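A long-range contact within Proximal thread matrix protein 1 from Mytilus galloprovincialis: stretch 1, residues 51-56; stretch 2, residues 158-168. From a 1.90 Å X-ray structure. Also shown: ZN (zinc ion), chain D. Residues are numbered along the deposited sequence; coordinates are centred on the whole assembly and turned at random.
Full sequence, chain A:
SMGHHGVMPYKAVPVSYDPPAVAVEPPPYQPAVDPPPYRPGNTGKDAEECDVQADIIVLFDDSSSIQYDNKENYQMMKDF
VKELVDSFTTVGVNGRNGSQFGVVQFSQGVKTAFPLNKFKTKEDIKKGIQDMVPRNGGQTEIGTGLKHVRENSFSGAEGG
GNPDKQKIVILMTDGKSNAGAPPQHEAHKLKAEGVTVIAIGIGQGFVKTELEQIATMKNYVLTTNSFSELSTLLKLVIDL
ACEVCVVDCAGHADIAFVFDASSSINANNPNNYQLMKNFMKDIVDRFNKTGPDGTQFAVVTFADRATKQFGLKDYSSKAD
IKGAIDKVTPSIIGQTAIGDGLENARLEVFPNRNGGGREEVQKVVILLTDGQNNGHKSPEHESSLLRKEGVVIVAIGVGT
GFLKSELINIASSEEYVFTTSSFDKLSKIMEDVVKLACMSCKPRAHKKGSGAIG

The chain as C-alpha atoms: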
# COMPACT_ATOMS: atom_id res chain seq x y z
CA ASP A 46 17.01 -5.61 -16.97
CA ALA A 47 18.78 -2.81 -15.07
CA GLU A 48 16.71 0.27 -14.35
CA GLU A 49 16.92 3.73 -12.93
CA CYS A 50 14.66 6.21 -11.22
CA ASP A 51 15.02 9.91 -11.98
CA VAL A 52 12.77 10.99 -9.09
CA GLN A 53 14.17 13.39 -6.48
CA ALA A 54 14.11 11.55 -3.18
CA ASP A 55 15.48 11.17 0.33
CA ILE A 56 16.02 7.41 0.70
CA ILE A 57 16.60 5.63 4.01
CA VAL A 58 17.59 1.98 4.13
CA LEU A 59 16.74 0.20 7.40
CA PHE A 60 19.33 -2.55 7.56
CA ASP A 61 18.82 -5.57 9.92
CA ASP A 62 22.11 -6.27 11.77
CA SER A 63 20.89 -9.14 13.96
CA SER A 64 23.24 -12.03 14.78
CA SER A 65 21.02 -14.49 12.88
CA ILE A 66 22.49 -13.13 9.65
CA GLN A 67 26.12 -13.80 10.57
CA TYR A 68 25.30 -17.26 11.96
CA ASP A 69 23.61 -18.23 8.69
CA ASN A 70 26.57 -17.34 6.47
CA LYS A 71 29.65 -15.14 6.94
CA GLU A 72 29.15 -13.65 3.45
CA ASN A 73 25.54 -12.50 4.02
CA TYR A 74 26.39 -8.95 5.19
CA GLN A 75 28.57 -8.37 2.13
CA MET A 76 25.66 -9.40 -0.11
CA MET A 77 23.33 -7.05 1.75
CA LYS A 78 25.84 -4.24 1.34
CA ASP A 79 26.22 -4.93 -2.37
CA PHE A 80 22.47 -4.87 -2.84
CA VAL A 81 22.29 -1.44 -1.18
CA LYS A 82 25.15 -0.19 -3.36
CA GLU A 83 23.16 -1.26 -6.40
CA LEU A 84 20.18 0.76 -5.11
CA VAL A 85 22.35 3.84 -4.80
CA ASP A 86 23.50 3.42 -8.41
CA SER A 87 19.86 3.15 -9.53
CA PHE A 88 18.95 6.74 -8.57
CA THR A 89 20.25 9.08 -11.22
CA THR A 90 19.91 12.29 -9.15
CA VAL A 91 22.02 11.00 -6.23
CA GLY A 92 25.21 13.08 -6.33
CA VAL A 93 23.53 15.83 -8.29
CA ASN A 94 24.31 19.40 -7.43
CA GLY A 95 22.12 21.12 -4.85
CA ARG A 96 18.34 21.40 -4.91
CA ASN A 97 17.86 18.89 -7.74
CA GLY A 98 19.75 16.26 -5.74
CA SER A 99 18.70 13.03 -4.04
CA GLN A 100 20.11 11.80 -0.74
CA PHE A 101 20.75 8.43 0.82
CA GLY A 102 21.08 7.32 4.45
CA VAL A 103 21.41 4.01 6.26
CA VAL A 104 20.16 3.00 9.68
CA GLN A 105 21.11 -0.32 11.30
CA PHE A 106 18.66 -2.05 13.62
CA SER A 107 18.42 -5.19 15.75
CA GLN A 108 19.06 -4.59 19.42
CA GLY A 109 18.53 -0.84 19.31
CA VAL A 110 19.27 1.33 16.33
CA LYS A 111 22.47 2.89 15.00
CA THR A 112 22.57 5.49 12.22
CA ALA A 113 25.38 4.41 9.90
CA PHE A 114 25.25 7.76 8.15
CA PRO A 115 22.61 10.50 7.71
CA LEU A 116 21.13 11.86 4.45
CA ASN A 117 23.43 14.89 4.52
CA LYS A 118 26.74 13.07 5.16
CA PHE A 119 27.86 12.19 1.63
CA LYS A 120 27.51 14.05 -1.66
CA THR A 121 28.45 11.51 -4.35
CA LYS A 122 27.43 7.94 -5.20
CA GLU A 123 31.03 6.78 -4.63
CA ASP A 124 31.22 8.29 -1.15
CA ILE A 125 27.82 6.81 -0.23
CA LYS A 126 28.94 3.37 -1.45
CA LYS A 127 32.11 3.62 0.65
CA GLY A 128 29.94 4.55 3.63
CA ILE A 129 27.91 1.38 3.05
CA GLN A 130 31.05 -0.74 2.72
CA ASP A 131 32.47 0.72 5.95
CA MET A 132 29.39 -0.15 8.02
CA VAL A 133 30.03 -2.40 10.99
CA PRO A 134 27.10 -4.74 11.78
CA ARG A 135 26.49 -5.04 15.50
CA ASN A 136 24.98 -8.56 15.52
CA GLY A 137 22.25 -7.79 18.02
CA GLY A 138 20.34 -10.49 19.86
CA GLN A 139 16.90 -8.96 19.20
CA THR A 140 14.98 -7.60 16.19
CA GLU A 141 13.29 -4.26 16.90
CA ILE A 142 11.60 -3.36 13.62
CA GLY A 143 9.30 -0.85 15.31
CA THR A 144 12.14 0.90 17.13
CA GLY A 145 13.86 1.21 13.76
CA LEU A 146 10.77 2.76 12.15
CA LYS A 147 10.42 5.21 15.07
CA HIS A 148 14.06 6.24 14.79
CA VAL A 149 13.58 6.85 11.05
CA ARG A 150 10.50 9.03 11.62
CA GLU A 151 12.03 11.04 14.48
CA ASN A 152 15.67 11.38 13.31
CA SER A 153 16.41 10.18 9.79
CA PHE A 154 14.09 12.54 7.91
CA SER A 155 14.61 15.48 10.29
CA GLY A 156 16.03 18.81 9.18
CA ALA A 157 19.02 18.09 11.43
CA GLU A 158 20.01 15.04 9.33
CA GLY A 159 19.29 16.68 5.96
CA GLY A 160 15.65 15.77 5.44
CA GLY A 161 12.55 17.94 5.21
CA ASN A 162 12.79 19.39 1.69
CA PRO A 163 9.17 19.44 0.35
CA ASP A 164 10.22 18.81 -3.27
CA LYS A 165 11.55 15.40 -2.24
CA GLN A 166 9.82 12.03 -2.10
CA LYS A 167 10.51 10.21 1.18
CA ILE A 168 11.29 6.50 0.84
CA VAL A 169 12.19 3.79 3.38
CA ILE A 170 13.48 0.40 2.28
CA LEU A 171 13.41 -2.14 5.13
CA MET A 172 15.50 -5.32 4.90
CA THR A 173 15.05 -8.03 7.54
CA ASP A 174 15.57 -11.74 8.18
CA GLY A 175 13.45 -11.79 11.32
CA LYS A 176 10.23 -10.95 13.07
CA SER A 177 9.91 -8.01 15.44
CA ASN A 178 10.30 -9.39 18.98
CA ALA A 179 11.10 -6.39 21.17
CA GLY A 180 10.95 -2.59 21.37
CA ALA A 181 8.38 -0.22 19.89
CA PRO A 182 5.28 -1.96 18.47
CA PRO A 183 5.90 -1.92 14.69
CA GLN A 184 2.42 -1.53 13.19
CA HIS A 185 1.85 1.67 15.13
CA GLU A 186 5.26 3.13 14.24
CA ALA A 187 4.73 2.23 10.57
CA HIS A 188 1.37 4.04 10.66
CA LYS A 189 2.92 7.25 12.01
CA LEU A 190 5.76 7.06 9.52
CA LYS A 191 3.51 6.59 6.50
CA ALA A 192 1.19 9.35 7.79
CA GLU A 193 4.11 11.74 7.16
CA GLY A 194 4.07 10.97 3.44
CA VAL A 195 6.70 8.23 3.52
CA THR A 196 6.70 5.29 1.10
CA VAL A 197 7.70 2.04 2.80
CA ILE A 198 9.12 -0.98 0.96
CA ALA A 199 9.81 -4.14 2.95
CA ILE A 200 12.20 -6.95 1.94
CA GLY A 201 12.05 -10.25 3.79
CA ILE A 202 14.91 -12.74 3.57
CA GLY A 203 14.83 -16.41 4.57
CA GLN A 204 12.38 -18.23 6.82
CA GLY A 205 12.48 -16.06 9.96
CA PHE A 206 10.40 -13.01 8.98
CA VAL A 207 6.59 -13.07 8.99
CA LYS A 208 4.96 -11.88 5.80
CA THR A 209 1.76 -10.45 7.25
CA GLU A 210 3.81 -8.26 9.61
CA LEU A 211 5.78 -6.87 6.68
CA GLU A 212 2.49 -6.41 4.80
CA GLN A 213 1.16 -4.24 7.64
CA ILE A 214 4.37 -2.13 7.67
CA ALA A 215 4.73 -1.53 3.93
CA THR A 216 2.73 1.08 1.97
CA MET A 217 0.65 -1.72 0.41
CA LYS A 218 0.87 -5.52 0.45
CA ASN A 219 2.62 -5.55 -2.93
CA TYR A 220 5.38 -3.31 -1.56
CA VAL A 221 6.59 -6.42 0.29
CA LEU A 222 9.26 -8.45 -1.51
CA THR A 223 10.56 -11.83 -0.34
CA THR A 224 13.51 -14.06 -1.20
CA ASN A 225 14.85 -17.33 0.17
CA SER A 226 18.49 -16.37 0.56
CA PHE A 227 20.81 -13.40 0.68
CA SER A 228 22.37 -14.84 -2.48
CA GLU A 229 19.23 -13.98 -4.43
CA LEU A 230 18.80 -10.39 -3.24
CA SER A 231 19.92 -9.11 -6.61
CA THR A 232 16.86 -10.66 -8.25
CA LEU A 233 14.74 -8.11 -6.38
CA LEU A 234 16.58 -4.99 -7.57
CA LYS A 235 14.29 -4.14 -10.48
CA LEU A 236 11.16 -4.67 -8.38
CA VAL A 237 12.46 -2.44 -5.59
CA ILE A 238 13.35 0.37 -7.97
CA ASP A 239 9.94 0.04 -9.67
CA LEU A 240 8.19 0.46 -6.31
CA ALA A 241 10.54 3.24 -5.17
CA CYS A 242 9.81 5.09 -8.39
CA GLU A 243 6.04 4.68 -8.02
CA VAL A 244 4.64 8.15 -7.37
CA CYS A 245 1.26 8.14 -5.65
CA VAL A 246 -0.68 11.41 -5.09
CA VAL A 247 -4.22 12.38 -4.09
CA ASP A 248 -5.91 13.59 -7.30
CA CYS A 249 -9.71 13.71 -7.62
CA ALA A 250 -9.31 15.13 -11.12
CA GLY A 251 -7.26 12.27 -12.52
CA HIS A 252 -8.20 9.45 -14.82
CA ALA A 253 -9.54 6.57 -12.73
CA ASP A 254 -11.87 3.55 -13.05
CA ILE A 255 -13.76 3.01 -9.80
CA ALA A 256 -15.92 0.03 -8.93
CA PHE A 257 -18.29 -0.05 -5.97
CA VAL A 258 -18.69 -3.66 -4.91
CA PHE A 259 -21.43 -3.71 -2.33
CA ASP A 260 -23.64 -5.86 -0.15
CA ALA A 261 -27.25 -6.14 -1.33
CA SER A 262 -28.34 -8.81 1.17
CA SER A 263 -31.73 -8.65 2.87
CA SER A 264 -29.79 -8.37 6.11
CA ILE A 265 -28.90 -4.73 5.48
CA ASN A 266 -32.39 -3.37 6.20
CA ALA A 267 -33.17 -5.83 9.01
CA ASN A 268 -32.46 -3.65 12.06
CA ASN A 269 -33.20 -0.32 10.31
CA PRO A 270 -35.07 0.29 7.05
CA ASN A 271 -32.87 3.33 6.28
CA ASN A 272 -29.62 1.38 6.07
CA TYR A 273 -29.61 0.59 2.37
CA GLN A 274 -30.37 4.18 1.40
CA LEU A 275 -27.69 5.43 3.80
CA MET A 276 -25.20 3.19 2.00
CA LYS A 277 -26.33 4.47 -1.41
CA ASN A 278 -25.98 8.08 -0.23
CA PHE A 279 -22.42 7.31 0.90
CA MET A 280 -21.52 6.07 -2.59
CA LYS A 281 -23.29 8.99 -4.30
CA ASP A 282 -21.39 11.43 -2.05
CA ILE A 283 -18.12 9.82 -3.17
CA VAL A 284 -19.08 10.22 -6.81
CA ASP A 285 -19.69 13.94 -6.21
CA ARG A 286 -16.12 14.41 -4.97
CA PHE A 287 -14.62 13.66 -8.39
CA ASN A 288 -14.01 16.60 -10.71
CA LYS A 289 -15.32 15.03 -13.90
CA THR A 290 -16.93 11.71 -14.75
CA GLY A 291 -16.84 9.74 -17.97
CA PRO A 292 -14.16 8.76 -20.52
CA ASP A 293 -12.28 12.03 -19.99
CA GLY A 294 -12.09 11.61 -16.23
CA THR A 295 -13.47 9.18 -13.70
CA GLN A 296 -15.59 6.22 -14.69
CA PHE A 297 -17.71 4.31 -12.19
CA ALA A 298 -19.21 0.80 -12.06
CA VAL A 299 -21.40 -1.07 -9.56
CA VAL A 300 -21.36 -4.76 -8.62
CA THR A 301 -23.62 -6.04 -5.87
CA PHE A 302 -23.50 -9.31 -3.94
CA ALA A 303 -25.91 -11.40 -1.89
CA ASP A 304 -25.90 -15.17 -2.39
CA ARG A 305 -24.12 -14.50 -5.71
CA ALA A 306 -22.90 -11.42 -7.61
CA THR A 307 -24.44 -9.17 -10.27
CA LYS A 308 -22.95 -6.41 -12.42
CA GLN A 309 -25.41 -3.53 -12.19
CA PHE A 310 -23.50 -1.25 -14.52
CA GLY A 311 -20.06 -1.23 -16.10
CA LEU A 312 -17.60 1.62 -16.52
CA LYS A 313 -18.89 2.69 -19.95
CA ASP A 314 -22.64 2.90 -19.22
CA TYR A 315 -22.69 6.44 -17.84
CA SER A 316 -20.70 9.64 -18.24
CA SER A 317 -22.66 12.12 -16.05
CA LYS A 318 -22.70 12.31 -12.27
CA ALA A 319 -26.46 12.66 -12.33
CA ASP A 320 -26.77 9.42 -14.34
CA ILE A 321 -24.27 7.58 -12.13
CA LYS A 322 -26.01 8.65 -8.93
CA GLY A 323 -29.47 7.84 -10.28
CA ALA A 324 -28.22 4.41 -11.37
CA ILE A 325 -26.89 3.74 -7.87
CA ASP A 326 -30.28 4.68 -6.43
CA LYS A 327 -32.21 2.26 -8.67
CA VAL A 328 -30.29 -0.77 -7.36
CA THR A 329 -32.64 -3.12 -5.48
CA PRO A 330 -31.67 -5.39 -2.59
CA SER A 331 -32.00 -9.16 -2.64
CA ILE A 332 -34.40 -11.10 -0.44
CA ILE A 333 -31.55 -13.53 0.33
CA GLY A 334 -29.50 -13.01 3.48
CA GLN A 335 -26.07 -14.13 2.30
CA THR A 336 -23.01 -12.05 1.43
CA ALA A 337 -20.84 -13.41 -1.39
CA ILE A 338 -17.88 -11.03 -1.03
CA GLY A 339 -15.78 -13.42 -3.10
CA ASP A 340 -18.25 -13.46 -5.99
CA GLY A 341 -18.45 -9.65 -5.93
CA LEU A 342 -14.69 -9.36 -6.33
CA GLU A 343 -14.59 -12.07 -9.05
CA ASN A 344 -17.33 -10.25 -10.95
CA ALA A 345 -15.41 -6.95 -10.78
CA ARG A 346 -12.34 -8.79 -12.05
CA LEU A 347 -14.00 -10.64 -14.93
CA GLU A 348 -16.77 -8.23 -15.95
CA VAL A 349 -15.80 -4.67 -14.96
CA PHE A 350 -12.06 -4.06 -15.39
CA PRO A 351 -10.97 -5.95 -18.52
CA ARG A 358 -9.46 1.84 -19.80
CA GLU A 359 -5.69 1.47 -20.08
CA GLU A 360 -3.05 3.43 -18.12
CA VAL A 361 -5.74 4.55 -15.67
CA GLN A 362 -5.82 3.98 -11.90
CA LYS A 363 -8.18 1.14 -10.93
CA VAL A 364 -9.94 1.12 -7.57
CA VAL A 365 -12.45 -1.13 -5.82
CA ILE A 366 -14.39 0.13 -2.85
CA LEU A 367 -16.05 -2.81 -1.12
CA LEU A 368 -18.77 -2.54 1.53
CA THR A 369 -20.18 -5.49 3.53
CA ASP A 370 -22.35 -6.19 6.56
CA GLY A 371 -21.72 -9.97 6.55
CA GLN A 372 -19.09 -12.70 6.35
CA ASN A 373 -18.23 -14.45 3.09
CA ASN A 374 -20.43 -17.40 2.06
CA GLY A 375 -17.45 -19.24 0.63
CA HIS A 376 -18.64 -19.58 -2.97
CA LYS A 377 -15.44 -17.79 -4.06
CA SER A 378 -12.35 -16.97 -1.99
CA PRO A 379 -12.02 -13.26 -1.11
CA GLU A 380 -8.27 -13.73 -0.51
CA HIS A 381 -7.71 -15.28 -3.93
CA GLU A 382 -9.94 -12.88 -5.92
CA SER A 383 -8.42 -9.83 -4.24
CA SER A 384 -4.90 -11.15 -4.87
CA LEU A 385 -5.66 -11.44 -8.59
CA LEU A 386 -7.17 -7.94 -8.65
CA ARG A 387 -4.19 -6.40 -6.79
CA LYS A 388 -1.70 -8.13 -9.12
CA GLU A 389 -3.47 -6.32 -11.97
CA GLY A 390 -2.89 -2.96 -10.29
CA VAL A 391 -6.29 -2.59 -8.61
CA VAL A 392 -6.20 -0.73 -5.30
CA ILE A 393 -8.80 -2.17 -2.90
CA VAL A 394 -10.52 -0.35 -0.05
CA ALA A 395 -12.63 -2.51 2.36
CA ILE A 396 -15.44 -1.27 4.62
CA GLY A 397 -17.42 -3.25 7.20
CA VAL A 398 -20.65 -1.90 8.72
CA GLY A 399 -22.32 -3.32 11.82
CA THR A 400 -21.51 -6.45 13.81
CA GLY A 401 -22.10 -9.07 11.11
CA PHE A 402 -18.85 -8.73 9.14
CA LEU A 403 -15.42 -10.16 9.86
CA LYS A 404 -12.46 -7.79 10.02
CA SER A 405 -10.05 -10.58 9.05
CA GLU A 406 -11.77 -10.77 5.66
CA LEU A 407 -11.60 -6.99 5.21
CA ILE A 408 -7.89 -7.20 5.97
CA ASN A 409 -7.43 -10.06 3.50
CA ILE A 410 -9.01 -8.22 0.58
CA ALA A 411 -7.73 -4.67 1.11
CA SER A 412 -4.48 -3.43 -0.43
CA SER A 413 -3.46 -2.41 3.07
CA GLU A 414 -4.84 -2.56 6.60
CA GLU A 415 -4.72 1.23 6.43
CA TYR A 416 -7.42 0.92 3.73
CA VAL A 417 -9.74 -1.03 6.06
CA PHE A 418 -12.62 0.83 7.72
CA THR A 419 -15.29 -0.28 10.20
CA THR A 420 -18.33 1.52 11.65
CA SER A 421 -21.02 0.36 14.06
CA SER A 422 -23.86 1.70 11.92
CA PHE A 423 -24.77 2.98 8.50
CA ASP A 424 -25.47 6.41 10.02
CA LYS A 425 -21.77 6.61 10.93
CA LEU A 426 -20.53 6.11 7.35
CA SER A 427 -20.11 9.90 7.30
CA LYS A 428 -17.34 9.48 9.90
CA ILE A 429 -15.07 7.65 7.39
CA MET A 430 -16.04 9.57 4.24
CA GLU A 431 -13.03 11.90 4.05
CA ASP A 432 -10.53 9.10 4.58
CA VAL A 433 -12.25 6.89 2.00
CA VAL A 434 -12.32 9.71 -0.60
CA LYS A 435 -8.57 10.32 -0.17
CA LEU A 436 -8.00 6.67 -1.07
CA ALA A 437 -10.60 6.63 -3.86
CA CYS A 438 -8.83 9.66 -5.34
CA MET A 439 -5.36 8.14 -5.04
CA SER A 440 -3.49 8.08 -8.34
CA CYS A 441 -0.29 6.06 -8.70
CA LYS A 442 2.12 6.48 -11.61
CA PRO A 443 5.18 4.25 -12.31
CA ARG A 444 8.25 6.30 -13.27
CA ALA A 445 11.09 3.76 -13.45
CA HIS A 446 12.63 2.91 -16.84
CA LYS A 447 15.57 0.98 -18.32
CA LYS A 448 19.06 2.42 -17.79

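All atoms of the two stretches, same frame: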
# COMPACT_ATOMS: atom_id res chain seq x y z
N ASP A 51 14.54 8.54 -11.86
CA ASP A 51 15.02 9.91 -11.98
C ASP A 51 14.37 10.82 -10.93
O ASP A 51 14.65 12.02 -10.86
CB ASP A 51 14.73 10.47 -13.39
CG ASP A 51 15.36 9.64 -14.51
OD1 ASP A 51 16.32 8.87 -14.28
OD2 ASP A 51 14.89 9.74 -15.66
N VAL A 52 13.53 10.24 -10.09
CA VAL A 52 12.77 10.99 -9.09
C VAL A 52 13.67 11.56 -8.01
O VAL A 52 14.61 10.89 -7.58
CB VAL A 52 11.68 10.10 -8.45
CG1 VAL A 52 10.91 10.86 -7.36
CG2 VAL A 52 10.71 9.59 -9.52
N GLN A 53 13.41 12.78 -7.57
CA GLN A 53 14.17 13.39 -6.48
C GLN A 53 13.65 12.90 -5.14
O GLN A 53 12.48 13.06 -4.82
CB GLN A 53 14.10 14.92 -6.54
CG GLN A 53 14.89 15.50 -7.70
CD GLN A 53 14.73 17.00 -7.82
OE1 GLN A 53 14.41 17.69 -6.85
NE2 GLN A 53 14.94 17.52 -9.03
N ALA A 54 14.54 12.30 -4.36
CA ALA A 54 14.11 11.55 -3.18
C ALA A 54 15.15 11.61 -2.06
O ALA A 54 16.35 11.78 -2.32
CB ALA A 54 13.85 10.09 -3.56
N ASP A 55 14.65 11.48 -0.83
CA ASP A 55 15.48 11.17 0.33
C ASP A 55 15.18 9.70 0.67
O ASP A 55 14.04 9.34 0.99
CB ASP A 55 15.17 12.12 1.50
CG ASP A 55 15.70 13.55 1.28
OD1 ASP A 55 16.74 13.72 0.62
OD2 ASP A 55 15.06 14.50 1.79
N ILE A 56 16.19 8.85 0.53
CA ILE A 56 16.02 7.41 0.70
C ILE A 56 16.76 6.93 1.96
O ILE A 56 17.94 7.19 2.13
CB ILE A 56 16.54 6.64 -0.52
CG1 ILE A 56 15.83 7.13 -1.80
CG2 ILE A 56 16.33 5.17 -0.34
CD1 ILE A 56 16.74 7.15 -3.02
N GLU A 158 19.26 16.07 10.06
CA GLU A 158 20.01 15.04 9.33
C GLU A 158 19.93 15.24 7.81
O GLU A 158 20.41 14.40 7.05
CB GLU A 158 19.54 13.63 9.71
CG GLU A 158 19.79 13.27 11.19
CD GLU A 158 19.79 11.76 11.47
OE1 GLU A 158 19.87 10.94 10.52
OE2 GLU A 158 19.73 11.40 12.66
N GLY A 159 19.32 16.34 7.37
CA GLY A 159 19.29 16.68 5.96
C GLY A 159 17.95 16.46 5.26
O GLY A 159 17.82 16.69 4.06
N GLY A 160 16.95 16.02 6.01
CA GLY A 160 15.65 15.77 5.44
C GLY A 160 14.75 16.99 5.55
O GLY A 160 15.17 18.02 6.07
N GLY A 161 13.54 16.89 5.03
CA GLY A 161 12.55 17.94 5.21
C GLY A 161 12.23 18.77 3.98
O GLY A 161 11.25 19.51 3.99
N ASN A 162 13.05 18.68 2.94
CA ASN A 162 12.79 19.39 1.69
C ASN A 162 11.49 18.91 1.04
O ASN A 162 11.38 17.74 0.66
CB ASN A 162 13.96 19.17 0.72
CG ASN A 162 13.81 19.95 -0.59
OD1 ASN A 162 12.71 20.37 -0.96
ND2 ASN A 162 14.92 20.12 -1.29
N PRO A 163 10.49 19.81 0.89
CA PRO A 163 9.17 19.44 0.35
C PRO A 163 9.14 18.99 -1.11
O PRO A 163 8.16 18.36 -1.52
CB PRO A 163 8.34 20.73 0.50
CG PRO A 163 9.34 21.83 0.63
CD PRO A 163 10.54 21.23 1.30
N ASP A 164 10.17 19.29 -1.89
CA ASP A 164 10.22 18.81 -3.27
C ASP A 164 10.70 17.37 -3.35
O ASP A 164 10.86 16.83 -4.44
CB ASP A 164 11.14 19.68 -4.13
CG ASP A 164 10.82 21.17 -4.06
OD1 ASP A 164 9.68 21.53 -3.68
OD2 ASP A 164 11.71 21.98 -4.39
N LYS A 165 10.96 16.73 -2.21
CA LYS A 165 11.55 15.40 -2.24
C LYS A 165 10.61 14.30 -1.76
O LYS A 165 9.96 14.43 -0.74
CB LYS A 165 12.87 15.41 -1.46
CG LYS A 165 13.94 16.22 -2.19
CD LYS A 165 15.27 15.50 -2.27
CE LYS A 165 16.12 15.92 -1.09
NZ LYS A 165 17.54 15.50 -1.20
N GLN A 166 10.53 13.22 -2.53
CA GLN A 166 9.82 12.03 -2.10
C GLN A 166 10.60 11.37 -0.96
O GLN A 166 11.82 11.26 -1.02
CB GLN A 166 9.71 11.03 -3.25
CG GLN A 166 8.90 11.53 -4.43
CD GLN A 166 7.42 11.54 -4.14
OE1 GLN A 166 6.93 10.72 -3.35
NE2 GLN A 166 6.69 12.46 -4.77
N LYS A 167 9.89 10.93 0.07
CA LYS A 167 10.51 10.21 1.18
C LYS A 167 10.26 8.72 1.03
O LYS A 167 9.12 8.29 0.93
CB LYS A 167 9.94 10.69 2.50
CG LYS A 167 10.26 12.13 2.82
CD LYS A 167 9.99 12.41 4.28
CE LYS A 167 9.21 13.68 4.46
NZ LYS A 167 7.76 13.44 4.25
N ILE A 168 11.34 7.94 1.03
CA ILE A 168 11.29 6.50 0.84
C ILE A 168 12.13 5.75 1.89
O ILE A 168 13.27 6.13 2.19
CB ILE A 168 11.83 6.11 -0.56
CG1 ILE A 168 11.11 6.89 -1.66
CG2 ILE A 168 11.69 4.59 -0.78
CD1 ILE A 168 11.89 6.96 -2.94
ZN ZN D . 16.18 8.26 -16.35
O HOH W 1 15.59 17.06 2.20
O HOH W 2 12.94 14.50 3.41
O HOH W 3 16.20 9.29 -18.17
O HOH W 4 17.63 9.69 -16.74

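Stretch 2 approaches stretch 1 first through a glycine-rich loop, which packs around the carboxylate of Asp-55 largely by way of water. One water donates to Asp-55 OD2 (2.6 Å from its oxygen) and to the carbonyl of Gly-159, and accepts from the backbone N of Asn-162; a second donates to Asp-55 OD2 and accepts from Gly-161 N. Gly-159 and Gly-161 have positive phi angles, at which a CB would be jammed against the preceding carbonyl, so glycine suits both places.

A type I turn from Asn-162 to Lys-165 then redirects the chain, with Asn-162 OD1 accepting from Asp-164 N at 2.9 Å. The side chain of Lys-165 points toward stretch 1, and its NZ forms a salt bridge with Asp-55 OD1 at 2.7 Å, although the hydrogen bond is weak and the position of OD1 less certain.

From Gln-166 the two stretches run as parallel strands. Gln-166 N donates to Gln-53 O (3.0 Å), Asp-55 N to Gln-166 O (2.8 Å), and Ile-168 N to Asp-55 O (3.0 Å), so Asp-55 serves the ladder with its backbone and the loop with its carboxylate. Lys-167 shares its face with Asp-55. On the other face, Ile-168 CD1 packs 3.7 Å from Ala-54 CB and 4.1 Å from Ile-56 CG1, an apolar cluster of buried residues.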